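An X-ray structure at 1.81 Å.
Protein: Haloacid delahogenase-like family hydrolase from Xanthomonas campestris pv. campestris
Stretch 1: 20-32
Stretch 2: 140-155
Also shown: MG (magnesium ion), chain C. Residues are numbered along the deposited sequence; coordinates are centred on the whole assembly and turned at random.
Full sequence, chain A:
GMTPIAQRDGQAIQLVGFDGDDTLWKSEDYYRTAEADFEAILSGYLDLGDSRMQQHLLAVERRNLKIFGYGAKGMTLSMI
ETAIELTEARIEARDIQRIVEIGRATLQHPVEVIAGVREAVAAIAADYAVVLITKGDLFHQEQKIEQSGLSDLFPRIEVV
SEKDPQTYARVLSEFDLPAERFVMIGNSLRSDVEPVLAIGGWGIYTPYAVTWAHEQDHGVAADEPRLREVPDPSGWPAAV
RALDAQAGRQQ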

# COMPACT_ATOMS: atom_id res chain seq x y z
N GLY A 20 -14.21 -3.97 -0.82
CA GLY A 20 -13.97 -4.82 -2.01
C GLY A 20 -14.14 -6.30 -1.71
O GLY A 20 -15.11 -6.94 -2.14
N ASP A 21 -13.18 -6.86 -1.01
CA ASP A 21 -13.10 -8.30 -0.77
C ASP A 21 -14.36 -8.79 -0.07
O ASP A 21 -14.73 -8.28 1.01
CB ASP A 21 -11.91 -8.64 0.13
CG ASP A 21 -10.53 -8.49 -0.54
OD1 ASP A 21 -10.35 -8.57 -1.75
OD2 ASP A 21 -9.55 -8.37 0.21
N ASP A 22 -15.07 -9.70 -0.71
CA ASP A 22 -16.26 -10.33 -0.17
C ASP A 22 -17.49 -9.43 -0.12
O ASP A 22 -18.50 -9.79 0.51
CB ASP A 22 -15.98 -10.93 1.20
CG ASP A 22 -14.73 -11.77 1.20
OD1 ASP A 22 -14.65 -12.69 0.36
OD2 ASP A 22 -13.81 -11.41 1.98
N THR A 23 -17.38 -8.29 -0.80
CA THR A 23 -18.46 -7.32 -0.96
C THR A 23 -18.72 -7.10 -2.49
O THR A 23 -19.84 -7.33 -2.99
CB THR A 23 -18.17 -5.96 -0.27
OG1 THR A 23 -18.06 -6.14 1.15
CG2 THR A 23 -19.28 -4.96 -0.60
N LEU A 24 -17.69 -6.64 -3.21
CA LEU A 24 -17.75 -6.50 -4.67
C LEU A 24 -17.31 -7.77 -5.43
O LEU A 24 -17.78 -8.02 -6.52
CB LEU A 24 -16.92 -5.30 -5.15
CG LEU A 24 -17.21 -3.93 -4.53
CD1 LEU A 24 -16.15 -2.97 -5.01
CD2 LEU A 24 -18.59 -3.47 -4.91
N TRP A 25 -16.37 -8.52 -4.87
CA TRP A 25 -15.84 -9.70 -5.55
C TRP A 25 -15.56 -10.76 -4.50
O TRP A 25 -15.47 -10.45 -3.32
CB TRP A 25 -14.55 -9.36 -6.38
CG TRP A 25 -13.50 -8.62 -5.61
CD1 TRP A 25 -12.75 -9.13 -4.59
CD2 TRP A 25 -13.13 -7.25 -5.73
NE1 TRP A 25 -11.92 -8.18 -4.09
CE2 TRP A 25 -12.12 -7.01 -4.77
CE3 TRP A 25 -13.53 -6.20 -6.58
CZ2 TRP A 25 -11.51 -5.76 -4.61
CZ3 TRP A 25 -12.92 -4.97 -6.43
CH2 TRP A 25 -11.94 -4.75 -5.44
N LYS A 26 -15.36 -11.99 -4.94
CA LYS A 26 -15.02 -13.11 -4.06
C LYS A 26 -13.54 -13.05 -3.68
O LYS A 26 -12.69 -12.75 -4.51
CB LYS A 26 -15.36 -14.44 -4.72
CG LYS A 26 -16.82 -14.50 -5.15
CD LYS A 26 -17.24 -15.88 -5.56
CE LYS A 26 -18.60 -15.84 -6.28
N SER A 27 -13.26 -13.30 -2.41
CA SER A 27 -11.90 -13.25 -1.87
C SER A 27 -11.66 -14.35 -0.87
O SER A 27 -10.69 -15.06 -0.94
CB SER A 27 -11.65 -11.92 -1.17
OG SER A 27 -10.39 -11.90 -0.57
N GLU A 28 -12.57 -14.45 0.07
CA GLU A 28 -12.43 -15.40 1.14
C GLU A 28 -12.33 -16.83 0.62
O GLU A 28 -11.62 -17.63 1.18
CB GLU A 28 -13.62 -15.29 2.11
CG GLU A 28 -13.38 -16.03 3.40
CD GLU A 28 -12.17 -15.48 4.19
OE1 GLU A 28 -11.87 -14.25 4.12
OE2 GLU A 28 -11.53 -16.29 4.92
N ASP A 29 -13.03 -17.15 -0.45
CA ASP A 29 -12.97 -18.48 -1.05
C ASP A 29 -11.53 -18.87 -1.30
O ASP A 29 -11.12 -20.00 -1.08
CB ASP A 29 -13.66 -18.55 -2.43
CG ASP A 29 -15.14 -18.20 -2.39
OD1 ASP A 29 -15.50 -17.14 -1.85
OD2 ASP A 29 -15.93 -18.97 -2.97
N TYR A 30 -10.76 -17.91 -1.83
CA TYR A 30 -9.36 -18.15 -2.17
C TYR A 30 -8.44 -18.26 -0.97
O TYR A 30 -7.47 -19.00 -0.99
CB TYR A 30 -8.87 -17.10 -3.17
CG TYR A 30 -9.66 -17.19 -4.47
CD1 TYR A 30 -9.35 -18.14 -5.42
CD2 TYR A 30 -10.76 -16.38 -4.70
CE1 TYR A 30 -10.08 -18.27 -6.57
CE2 TYR A 30 -11.51 -16.51 -5.85
CZ TYR A 30 -11.16 -17.46 -6.78
OH TYR A 30 -11.88 -17.61 -7.95
N TYR A 31 -8.74 -17.49 0.07
CA TYR A 31 -8.04 -17.62 1.31
C TYR A 31 -8.35 -18.98 1.97
O TYR A 31 -7.49 -19.60 2.58
CB TYR A 31 -8.37 -16.45 2.21
CG TYR A 31 -7.64 -15.20 1.83
CD1 TYR A 31 -6.31 -15.05 2.12
CD2 TYR A 31 -8.28 -14.15 1.19
CE1 TYR A 31 -5.60 -13.87 1.78
CE2 TYR A 31 -7.61 -13.00 0.86
CZ TYR A 31 -6.26 -12.87 1.16
OH TYR A 31 -5.61 -11.74 0.83
N ARG A 32 -9.59 -19.44 1.88
CA ARG A 32 -9.91 -20.75 2.44
C ARG A 32 -9.20 -21.87 1.68
O ARG A 32 -8.81 -22.90 2.27
CB ARG A 32 -11.43 -20.97 2.42
CG ARG A 32 -12.13 -20.27 3.55
CD ARG A 32 -13.63 -20.33 3.36
NE ARG A 32 -14.34 -20.67 4.59
CZ ARG A 32 -14.46 -19.86 5.65
NH1 ARG A 32 -13.90 -18.64 5.65
NH2 ARG A 32 -15.12 -20.28 6.72
N HIS A 140 -1.95 -5.19 -4.36
CA HIS A 140 -2.89 -6.26 -4.63
C HIS A 140 -4.33 -5.75 -4.78
O HIS A 140 -5.05 -6.19 -5.68
CB HIS A 140 -2.77 -7.32 -3.56
CG HIS A 140 -3.50 -8.59 -3.88
ND1 HIS A 140 -3.76 -9.55 -2.93
CD2 HIS A 140 -3.97 -9.08 -5.05
CE1 HIS A 140 -4.39 -10.56 -3.49
NE2 HIS A 140 -4.51 -10.31 -4.78
N GLN A 141 -4.75 -4.85 -3.90
CA GLN A 141 -6.11 -4.25 -3.98
C GLN A 141 -6.28 -3.46 -5.28
O GLN A 141 -7.31 -3.55 -5.96
CB GLN A 141 -6.43 -3.38 -2.74
CG GLN A 141 -6.51 -4.17 -1.43
CD GLN A 141 -7.67 -5.09 -1.43
OE1 GLN A 141 -8.68 -4.82 -2.07
NE2 GLN A 141 -7.55 -6.19 -0.69
N GLU A 142 -5.24 -2.73 -5.69
CA GLU A 142 -5.30 -2.03 -6.97
C GLU A 142 -5.44 -2.99 -8.15
O GLU A 142 -6.21 -2.76 -9.07
CB GLU A 142 -4.06 -1.19 -7.15
CG GLU A 142 -4.14 0.14 -6.43
CD GLU A 142 -2.87 0.94 -6.66
OE1 GLU A 142 -1.91 0.37 -7.20
OE2 GLU A 142 -2.84 2.11 -6.28
N GLN A 143 -4.73 -4.12 -8.08
CA GLN A 143 -4.83 -5.12 -9.13
C GLN A 143 -6.21 -5.80 -9.14
O GLN A 143 -6.74 -6.08 -10.21
CB GLN A 143 -3.66 -6.09 -9.07
CG GLN A 143 -2.30 -5.51 -9.60
CD GLN A 143 -2.41 -4.65 -10.90
OE1 GLN A 143 -1.83 -3.56 -10.99
NE2 GLN A 143 -3.17 -5.13 -11.90
N LYS A 144 -6.81 -6.00 -7.98
CA LYS A 144 -8.13 -6.64 -7.89
C LYS A 144 -9.18 -5.75 -8.55
O LYS A 144 -9.94 -6.24 -9.36
CB LYS A 144 -8.52 -7.00 -6.46
CG LYS A 144 -7.64 -8.11 -5.77
CD LYS A 144 -8.39 -8.71 -4.56
CE LYS A 144 -7.57 -9.04 -3.34
NZ LYS A 144 -8.22 -10.14 -2.48
N ILE A 145 -9.18 -4.45 -8.25
CA ILE A 145 -10.13 -3.56 -8.91
C ILE A 145 -9.95 -3.58 -10.45
O ILE A 145 -10.92 -3.54 -11.17
CB ILE A 145 -10.17 -2.14 -8.28
CG1 ILE A 145 -11.26 -1.28 -8.93
CG2 ILE A 145 -8.84 -1.43 -8.37
CD1 ILE A 145 -12.69 -1.81 -8.69
N GLU A 146 -8.73 -3.66 -10.94
CA GLU A 146 -8.50 -3.73 -12.41
C GLU A 146 -8.95 -5.09 -12.98
O GLU A 146 -9.69 -5.11 -13.94
CB GLU A 146 -7.04 -3.35 -12.73
CG GLU A 146 -6.69 -3.03 -14.25
CD GLU A 146 -7.37 -1.75 -14.89
OE1 GLU A 146 -7.53 -0.70 -14.21
OE2 GLU A 146 -7.74 -1.81 -16.10
N GLN A 147 -8.58 -6.20 -12.35
CA GLN A 147 -9.02 -7.55 -12.75
C GLN A 147 -10.53 -7.69 -12.73
O GLN A 147 -11.07 -8.55 -13.41
CB GLN A 147 -8.49 -8.65 -11.78
CG GLN A 147 -6.96 -8.90 -11.68
CD GLN A 147 -6.57 -9.92 -10.54
OE1 GLN A 147 -6.12 -9.52 -9.45
NE2 GLN A 147 -6.77 -11.22 -10.82
N SER A 148 -11.21 -6.90 -11.90
CA SER A 148 -12.63 -7.08 -11.62
C SER A 148 -13.49 -6.65 -12.76
O SER A 148 -14.59 -7.15 -12.90
CB SER A 148 -13.10 -6.32 -10.35
OG SER A 148 -13.06 -4.91 -10.54
N GLY A 149 -13.01 -5.68 -13.54
CA GLY A 149 -13.81 -4.99 -14.54
C GLY A 149 -14.57 -3.78 -14.03
O GLY A 149 -15.09 -2.99 -14.82
N LEU A 150 -14.58 -3.57 -12.72
CA LEU A 150 -15.30 -2.44 -12.11
C LEU A 150 -14.52 -1.11 -12.03
O LEU A 150 -15.02 -0.18 -11.47
CB LEU A 150 -15.74 -2.81 -10.67
CG LEU A 150 -16.63 -4.06 -10.47
CD1 LEU A 150 -16.70 -4.36 -9.01
CD2 LEU A 150 -18.03 -3.85 -11.02
N SER A 151 -13.30 -1.04 -12.58
CA SER A 151 -12.49 0.21 -12.60
C SER A 151 -13.16 1.43 -13.14
O SER A 151 -12.92 2.52 -12.68
CB SER A 151 -11.20 0.03 -13.43
OG SER A 151 -10.29 -0.70 -12.69
N ASP A 152 -13.96 1.27 -14.17
CA ASP A 152 -14.66 2.41 -14.72
C ASP A 152 -15.61 3.05 -13.72
O ASP A 152 -15.90 4.23 -13.87
CB ASP A 152 -15.40 2.05 -16.03
CG ASP A 152 -16.49 1.02 -15.82
OD1 ASP A 152 -16.28 0.06 -15.07
OD2 ASP A 152 -17.56 1.17 -16.43
N LEU A 153 -16.14 2.28 -12.76
CA LEU A 153 -17.02 2.81 -11.74
C LEU A 153 -16.31 3.32 -10.50
O LEU A 153 -16.89 4.08 -9.75
CB LEU A 153 -18.03 1.75 -11.27
CG LEU A 153 -19.00 1.17 -12.30
CD1 LEU A 153 -19.73 -0.05 -11.76
CD2 LEU A 153 -19.98 2.27 -12.70
N PHE A 154 -15.07 2.91 -10.28
CA PHE A 154 -14.34 3.29 -9.09
C PHE A 154 -13.06 3.98 -9.51
O PHE A 154 -11.99 3.39 -9.45
CB PHE A 154 -14.06 2.08 -8.22
CG PHE A 154 -15.29 1.56 -7.54
CD1 PHE A 154 -15.88 2.31 -6.53
CD2 PHE A 154 -15.86 0.32 -7.91
CE1 PHE A 154 -17.04 1.84 -5.87
CE2 PHE A 154 -17.02 -0.16 -7.27
CZ PHE A 154 -17.60 0.60 -6.22
N PRO A 155 -13.20 5.23 -9.95
CA PRO A 155 -12.04 6.10 -10.12
C PRO A 155 -11.44 6.46 -8.71
O PRO A 155 -10.22 6.30 -8.46
CB PRO A 155 -12.61 7.32 -10.88
CG PRO A 155 -14.09 7.37 -10.50
CD PRO A 155 -14.47 5.92 -10.24
MG MG C . -14.65 -7.49 2.91
O HOH W 1 -10.85 -5.30 -0.36
O HOH W 2 -6.80 -9.61 0.12
O HOH W 3 -14.08 -9.35 3.61
O HOH W 4 -14.80 -6.65 4.91
O HOH W 5 -12.74 -6.53 2.69

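The indole of Trp25 forms the centre of the contact, lying against the helix that carries Gln141, Lys144 and Ile145 and covered by the other stretch more than any other residue. One face of the ring carries the Lys144 side chain: Lys144 CB sits 4.2 Å from the centroid of the six-membered ring, off-centre, in a CH-pi contact, and Lys144 CD comes within 3.6 Å of Trp25 NE1. At the ring edge, Ile145 CD1 packs 3.9 Å from Trp25 CZ3, one helix residue on from Lys144. Ser148 CB follows at 3.8 Å from Trp25 CE3; its hydroxyl is engaged within its own stretch, donating from Ser148 OG to Ile145 O (2.6 Å) and accepting from Leu150 N (3.0 Å), which ties Leu150, just past Gly149, back to Ile145 through the Ser148 hydroxyl. Beyond this turn, whose glycine has positive phi, Leu150 and Phe154 extend the apolar surface to Leu24: Leu150 CD1 lies 4.0 Å from Leu24 CB, and Phe154 CE2 lies 3.7 Å from Leu24 CD1.

The polar edge gathers around the Asp21 carboxylate. Asp21 OD1 accepts from Trp25 NE1 (2.8 Å, nearly linear) and from Lys144 NZ (2.7 Å), the latter a salt bridge; thus the lysine that covers the indole with its aliphatic chain meets the same oxygen as the indole nitrogen. Asp21 OD2 accepts from Gln141 NE2 at 3.1 Å. Gln141 uses its other amide atom too: a water donates to Gln141 OE1 (2.8 Å) and accepts from Asp21 N (2.9 Å), so side chain and backbone of Asp21 are both linked to this glutamine. A second water accepts from Lys144 NZ (3.0 Å), donates to Asp21 OD2 (3.0 Å) and lies 2.5 Å from Tyr31 OH, drawing the tyrosine into the network. The carbonyl Asp21 O binds the magnesium ion at 2.1 Å.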